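Local coordinates for alpha-rhamnosidase (Dictyoglomus thermophilum, PDB 6I60), which probably hydrolyses terminal non-reducing alpha-L-rhamnose residues from alpha-L-rhamnosides, acting as a glycoside hydrolase, at residues A[623-636]-A[720-732]. Sequence-based numbering, arbitrary orientation.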
loop_
_atom_site.group_PDB
_atom_site.type_symbol
_atom_site.label_atom_id
_atom_site.label_comp_id
_atom_site.label_asym_id
_atom_site.label_seq_id
_atom_site.Cartn_x
_atom_site.Cartn_y
_atom_site.Cartn_z
ATOM N N ASP A 623 23.513 -19.159 -7.886
ATOM C CA ASP A 623 23.429 -20.551 -7.473
ATOM C C ASP A 623 22.574 -21.402 -8.403
ATOM O O ASP A 623 22.346 -22.579 -8.104
ATOM C CB ASP A 623 22.881 -20.639 -6.047
ATOM C CG ASP A 623 21.743 -19.665 -5.803
ATOM O OD1 ASP A 623 21.357 -18.948 -6.750
ATOM O OD2 ASP A 623 21.234 -19.617 -4.664
ATOM N N ASN A 624 22.104 -20.840 -9.518
ATOM C CA ASN A 624 21.205 -21.534 -10.441
ATOM C C ASN A 624 19.990 -22.086 -9.698
ATOM O O ASN A 624 19.606 -23.249 -9.848
ATOM C CB ASN A 624 21.939 -22.641 -11.198
ATOM C CG ASN A 624 22.764 -22.105 -12.349
ATOM O OD1 ASN A 624 22.969 -20.896 -12.468
ATOM N ND2 ASN A 624 23.242 -23.002 -13.204
ATOM N N SER A 625 19.386 -21.228 -8.877
ATOM C CA SER A 625 18.277 -21.603 -8.012
ATOM C C SER A 625 16.922 -21.197 -8.575
ATOM O O SER A 625 15.906 -21.378 -7.898
ATOM C CB SER A 625 18.464 -20.986 -6.624
ATOM O OG SER A 625 18.468 -19.567 -6.688
ATOM N N GLY A 626 16.882 -20.658 -9.795
ATOM C CA GLY A 626 15.622 -20.180 -10.342
ATOM C C GLY A 626 14.562 -21.262 -10.428
ATOM O O GLY A 626 13.393 -21.023 -10.115
ATOM N N GLU A 627 14.953 -22.467 -10.849
ATOM C CA GLU A 627 13.991 -23.561 -10.943
ATOM C C GLU A 627 13.570 -24.060 -9.565
ATOM O O GLU A 627 12.467 -24.597 -9.413
ATOM C CB GLU A 627 14.571 -24.705 -11.780
ATOM C CG GLU A 627 15.629 -25.543 -11.074
ATOM C CD GLU A 627 16.936 -24.795 -10.877
ATOM O OE1 GLU A 627 17.326 -24.026 -11.783
ATOM O OE2 GLU A 627 17.572 -24.973 -9.814
ATOM N N LEU A 628 14.425 -23.892 -8.553
ATOM C CA LEU A 628 14.050 -24.240 -7.187
ATOM C C LEU A 628 13.116 -23.189 -6.603
ATOM O O LEU A 628 12.105 -23.520 -5.975
ATOM C CB LEU A 628 15.303 -24.387 -6.321
ATOM C CG LEU A 628 15.167 -25.042 -4.944
ATOM C CD1 LEU A 628 16.310 -26.009 -4.699
ATOM C CD2 LEU A 628 15.108 -23.997 -3.840
ATOM N N THR A 629 13.447 -21.911 -6.802
ATOM C CA THR A 629 12.556 -20.831 -6.387
ATOM C C THR A 629 11.202 -20.925 -7.080
ATOM O O THR A 629 10.170 -20.654 -6.458
ATOM C CB THR A 629 13.201 -19.472 -6.679
ATOM O OG1 THR A 629 14.600 -19.522 -6.337
ATOM C CG2 THR A 629 12.542 -18.373 -5.874
ATOM N N SER A 630 11.178 -21.341 -8.352
ATOM C CA SER A 630 9.914 -21.419 -9.080
ATOM C C SER A 630 9.052 -22.556 -8.554
ATOM O O SER A 630 7.841 -22.393 -8.356
ATOM C CB SER A 630 10.181 -21.593 -10.571
ATOM O OG SER A 630 10.270 -20.340 -11.218
ATOM N N THR A 631 9.656 -23.725 -8.337
ATOM C CA THR A 631 8.923 -24.840 -7.752
ATOM C C THR A 631 8.551 -24.558 -6.305
ATOM O O THR A 631 7.526 -25.050 -5.822
ATOM C CB THR A 631 9.748 -26.121 -7.863
ATOM O OG1 THR A 631 10.316 -26.210 -9.177
ATOM C CG2 THR A 631 8.883 -27.340 -7.617
ATOM N N PHE A 632 9.367 -23.766 -5.604
ATOM C CA PHE A 632 9.024 -23.346 -4.249
ATOM C C PHE A 632 7.695 -22.603 -4.228
ATOM O O PHE A 632 6.863 -22.823 -3.340
ATOM C CB PHE A 632 10.148 -22.476 -3.679
ATOM C CG PHE A 632 9.774 -21.720 -2.431
ATOM C CD1 PHE A 632 9.309 -20.414 -2.507
ATOM C CD2 PHE A 632 9.915 -22.302 -1.182
ATOM C CE1 PHE A 632 8.974 -19.715 -1.360
ATOM C CE2 PHE A 632 9.586 -21.604 -0.033
ATOM C CZ PHE A 632 9.114 -20.310 -0.122
ATOM N N TYR A 633 7.474 -21.723 -5.207
ATOM C CA TYR A 633 6.233 -20.963 -5.263
ATOM C C TYR A 633 5.101 -21.740 -5.920
ATOM O O TYR A 633 3.932 -21.396 -5.714
ATOM C CB TYR A 633 6.465 -19.637 -5.991
ATOM C CG TYR A 633 6.987 -18.550 -5.077
ATOM C CD1 TYR A 633 6.150 -17.929 -4.159
ATOM C CD2 TYR A 633 8.320 -18.158 -5.117
ATOM C CE1 TYR A 633 6.620 -16.941 -3.313
ATOM C CE2 TYR A 633 8.801 -17.167 -4.276
ATOM C CZ TYR A 633 7.945 -16.563 -3.376
ATOM O OH TYR A 633 8.409 -15.578 -2.532
ATOM N N PHE A 634 5.416 -22.777 -6.700
ATOM C CA PHE A 634 4.370 -23.665 -7.195
ATOM C C PHE A 634 3.751 -24.454 -6.049
ATOM O O PHE A 634 2.524 -24.562 -5.945
ATOM C CB PHE A 634 4.937 -24.607 -8.258
ATOM C CG PHE A 634 3.903 -25.485 -8.902
ATOM C CD1 PHE A 634 2.625 -25.010 -9.147
ATOM C CD2 PHE A 634 4.210 -26.786 -9.264
ATOM C CE1 PHE A 634 1.672 -25.816 -9.742
ATOM C CE2 PHE A 634 3.262 -27.599 -9.860
ATOM C CZ PHE A 634 1.991 -27.113 -10.098
ATOM N N TYR A 635 4.591 -25.010 -5.174
ATOM C CA TYR A 635 4.083 -25.658 -3.970
ATOM C C TYR A 635 3.398 -24.647 -3.060
ATOM O O TYR A 635 2.372 -24.952 -2.440
ATOM C CB TYR A 635 5.227 -26.365 -3.241
ATOM C CG TYR A 635 4.849 -26.979 -1.911
ATOM C CD1 TYR A 635 4.365 -28.275 -1.837
ATOM C CD2 TYR A 635 4.991 -26.265 -0.729
ATOM C CE1 TYR A 635 4.023 -28.841 -0.623
ATOM C CE2 TYR A 635 4.649 -26.822 0.489
ATOM C CZ TYR A 635 4.169 -28.112 0.534
ATOM O OH TYR A 635 3.826 -28.677 1.740
ATOM N N HIS A 636 3.949 -23.434 -2.975
ATOM C CA HIS A 636 3.351 -22.399 -2.138
ATOM C C HIS A 636 1.954 -22.032 -2.626
ATOM O O HIS A 636 1.020 -21.909 -1.824
ATOM C CB HIS A 636 4.257 -21.166 -2.111
ATOM C CG HIS A 636 3.768 -20.068 -1.218
ATOM N ND1 HIS A 636 2.761 -19.201 -1.586
ATOM C CD2 HIS A 636 4.157 -19.687 0.022
ATOM C CE1 HIS A 636 2.545 -18.340 -0.609
ATOM N NE2 HIS A 636 3.380 -18.612 0.378
ATOM N N SER A 720 23.890 -22.873 -1.740
ATOM C CA SER A 720 23.807 -21.492 -1.295
ATOM C C SER A 720 22.836 -21.382 -0.125
ATOM O O SER A 720 22.197 -22.356 0.282
ATOM C CB SER A 720 23.376 -20.586 -2.449
ATOM O OG SER A 720 22.020 -20.818 -2.790
ATOM N N GLN A 721 22.737 -20.169 0.425
ATOM C CA GLN A 721 21.723 -19.906 1.439
ATOM C C GLN A 721 20.324 -19.955 0.838
ATOM O O GLN A 721 19.400 -20.509 1.444
ATOM C CB GLN A 721 21.974 -18.549 2.095
ATOM C CG GLN A 721 23.110 -18.541 3.100
ATOM C CD GLN A 721 23.521 -17.136 3.495
ATOM O OE1 GLN A 721 22.770 -16.179 3.300
ATOM N NE2 GLN A 721 24.721 -17.004 4.051
ATOM N N THR A 722 20.155 -19.381 -0.356
ATOM C CA THR A 722 18.855 -19.401 -1.020
ATOM C C THR A 722 18.379 -20.830 -1.252
ATOM O O THR A 722 17.187 -21.127 -1.112
ATOM C CB THR A 722 18.935 -18.634 -2.343
ATOM O OG1 THR A 722 19.322 -17.276 -2.087
ATOM C CG2 THR A 722 17.596 -18.646 -3.067
ATOM N N LEU A 723 19.304 -21.735 -1.578
ATOM C CA LEU A 723 18.942 -23.115 -1.876
ATOM C C LEU A 723 18.468 -23.888 -0.653
ATOM O O LEU A 723 17.900 -24.972 -0.816
ATOM C CB LEU A 723 20.129 -23.842 -2.512
ATOM C CG LEU A 723 20.450 -23.497 -3.970
ATOM C CD1 LEU A 723 21.851 -23.959 -4.343
ATOM C CD2 LEU A 723 19.417 -24.103 -4.909
ATOM N N ASN A 724 18.670 -23.369 0.554
ATOM C CA ASN A 724 18.352 -24.115 1.764
ATOM C C ASN A 724 17.252 -23.495 2.614
ATOM O O ASN A 724 16.506 -24.238 3.254
ATOM C CB ASN A 724 19.611 -24.288 2.628
ATOM C CG ASN A 724 20.390 -25.542 2.280
ATOM O OD1 ASN A 724 19.894 -26.421 1.578
ATOM N ND2 ASN A 724 21.619 -25.630 2.772
ATOM N N THR A 725 17.132 -22.163 2.650
ATOM C CA THR A 725 16.076 -21.551 3.454
ATOM C C THR A 725 14.697 -21.798 2.857
ATOM O O THR A 725 13.707 -21.862 3.596
ATOM C CB THR A 725 16.310 -20.045 3.605
ATOM O OG1 THR A 725 16.038 -19.387 2.361
ATOM C CG2 THR A 725 17.736 -19.760 4.017
ATOM N N LEU A 726 14.612 -21.941 1.531
ATOM C CA LEU A 726 13.301 -22.081 0.896
ATOM C C LEU A 726 12.638 -23.413 1.228
ATOM O O LEU A 726 11.486 -23.401 1.697
ATOM C CB LEU A 726 13.427 -21.849 -0.615
ATOM C CG LEU A 726 13.180 -20.414 -1.086
ATOM C CD1 LEU A 726 14.305 -19.498 -0.635
ATOM C CD2 LEU A 726 13.023 -20.360 -2.596
ATOM N N PRO A 727 13.273 -24.577 1.030
ATOM C CA PRO A 727 12.619 -25.826 1.452
ATOM C C PRO A 727 12.469 -25.946 2.959
ATOM O O PRO A 727 11.582 -26.677 3.418
ATOM C CB PRO A 727 13.541 -26.918 0.891
ATOM C CG PRO A 727 14.864 -26.268 0.782
ATOM C CD PRO A 727 14.587 -24.841 0.410
ATOM N N LEU A 728 13.299 -25.252 3.741
ATOM C CA LEU A 728 13.154 -25.254 5.192
ATOM C C LEU A 728 12.026 -24.349 5.670
ATOM O O LEU A 728 11.519 -24.547 6.779
ATOM C CB LEU A 728 14.466 -24.828 5.856
ATOM C CG LEU A 728 15.492 -25.932 6.113
ATOM C CD1 LEU A 728 16.851 -25.329 6.433
ATOM C CD2 LEU A 728 15.028 -26.848 7.234
ATOM N N TYR A 729 11.624 -23.365 4.863
ATOM C CA TYR A 729 10.517 -22.495 5.244
ATOM C C TYR A 729 9.188 -23.235 5.151
ATOM O O TYR A 729 8.455 -23.352 6.140
ATOM C CB TYR A 729 10.505 -21.244 4.362
ATOM C CG TYR A 729 9.446 -20.237 4.752
ATOM C CD1 TYR A 729 9.657 -19.350 5.799
ATOM C CD2 TYR A 729 8.233 -20.178 4.076
ATOM C CE1 TYR A 729 8.691 -18.431 6.164
ATOM C CE2 TYR A 729 7.259 -19.262 4.434
ATOM C CZ TYR A 729 7.494 -18.390 5.478
ATOM O OH TYR A 729 6.532 -17.475 5.841
ATOM N N LEU A 730 8.863 -23.744 3.963
ATOM C CA LEU A 730 7.651 -24.528 3.758
ATOM C C LEU A 730 7.780 -25.958 4.269
ATOM O O LEU A 730 6.833 -26.738 4.117
ATOM C CB LEU A 730 7.277 -24.533 2.273
ATOM C CG LEU A 730 6.937 -23.164 1.674
ATOM C CD1 LEU A 730 6.538 -23.291 0.211
ATOM C CD2 LEU A 730 5.841 -22.471 2.474
ATOM N N ASN A 731 8.922 -26.312 4.859
ATOM C CA ASN A 731 9.147 -27.622 5.471
ATOM C C ASN A 731 8.971 -28.749 4.451
ATOM O O ASN A 731 8.188 -29.683 4.634
ATOM C CB ASN A 731 8.239 -27.818 6.689
ATOM C CG ASN A 731 8.726 -27.049 7.904
ATOM O OD1 ASN A 731 8.080 -27.046 8.952
ATOM N ND2 ASN A 731 9.873 -26.388 7.767
ATOM N N LEU A 732 9.725 -28.639 3.359
ATOM C CA LEU A 732 9.810 -29.692 2.359
ATOM C C LEU A 732 10.930 -30.683 2.645
ATOM O O LEU A 732 11.033 -31.696 1.944
ATOM C CB LEU A 732 10.015 -29.086 0.968
ATOM C CG LEU A 732 9.091 -27.929 0.595
ATOM C CD1 LEU A 732 9.627 -27.173 -0.612
ATOM C CD2 LEU A 732 7.698 -28.459 0.325
#
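F632 lies across L726 where two nearly parallel helices, 626-636 and 722-729, pack at 13° with their axes 10.1 Å apart. F632 CB meets L726 CD2. CG is 3.5 Å from the same methyl, and CD1 also touches it. At the other ortho position, CD2 meets L726 CB, on the same face. CE2 lies 3.1 Å from the backbone L726 O and also meets L730 CD1. CZ, at the tip, touches L730 CG and comes near Y729 CD2 at the ring edge. L726 CG stands over the ring centre, 3.8 Å from the centroid, in a CH-pi contact. CG of F632 is anti to the backbone N (chi1 166°), which swings the ring across the gap between the helices.

One turn further along helix 626-636, Y635 makes a second CH-pi contact with L732, in the loop after helix 722-729. L732 CD2 sits 3.5 Å from the Y635 ring centroid, over one face. L730 CD1 meets the edge of that ring and so fits between Y635 and F632. Toward the start of the helices, L723 CD2 touches L628 CD1 at 3.7 Å and S625 CB. Just before them, S720 OG is modelled 2.4 Å from D623 OD2, a hydrogen bond whose very short length is doubtful. S720 OG also accepts from L723 N, a capping bond. S625 OG donates to D623 OD1.

The contact belongs to the six-hairpin glycosidase domain, an (alpha/alpha)6 barrel in this family. Y766 of helix 761-773 meets F632 edge-to-face, while helix 651-672 packs on L628 and helix 738-750 on T725.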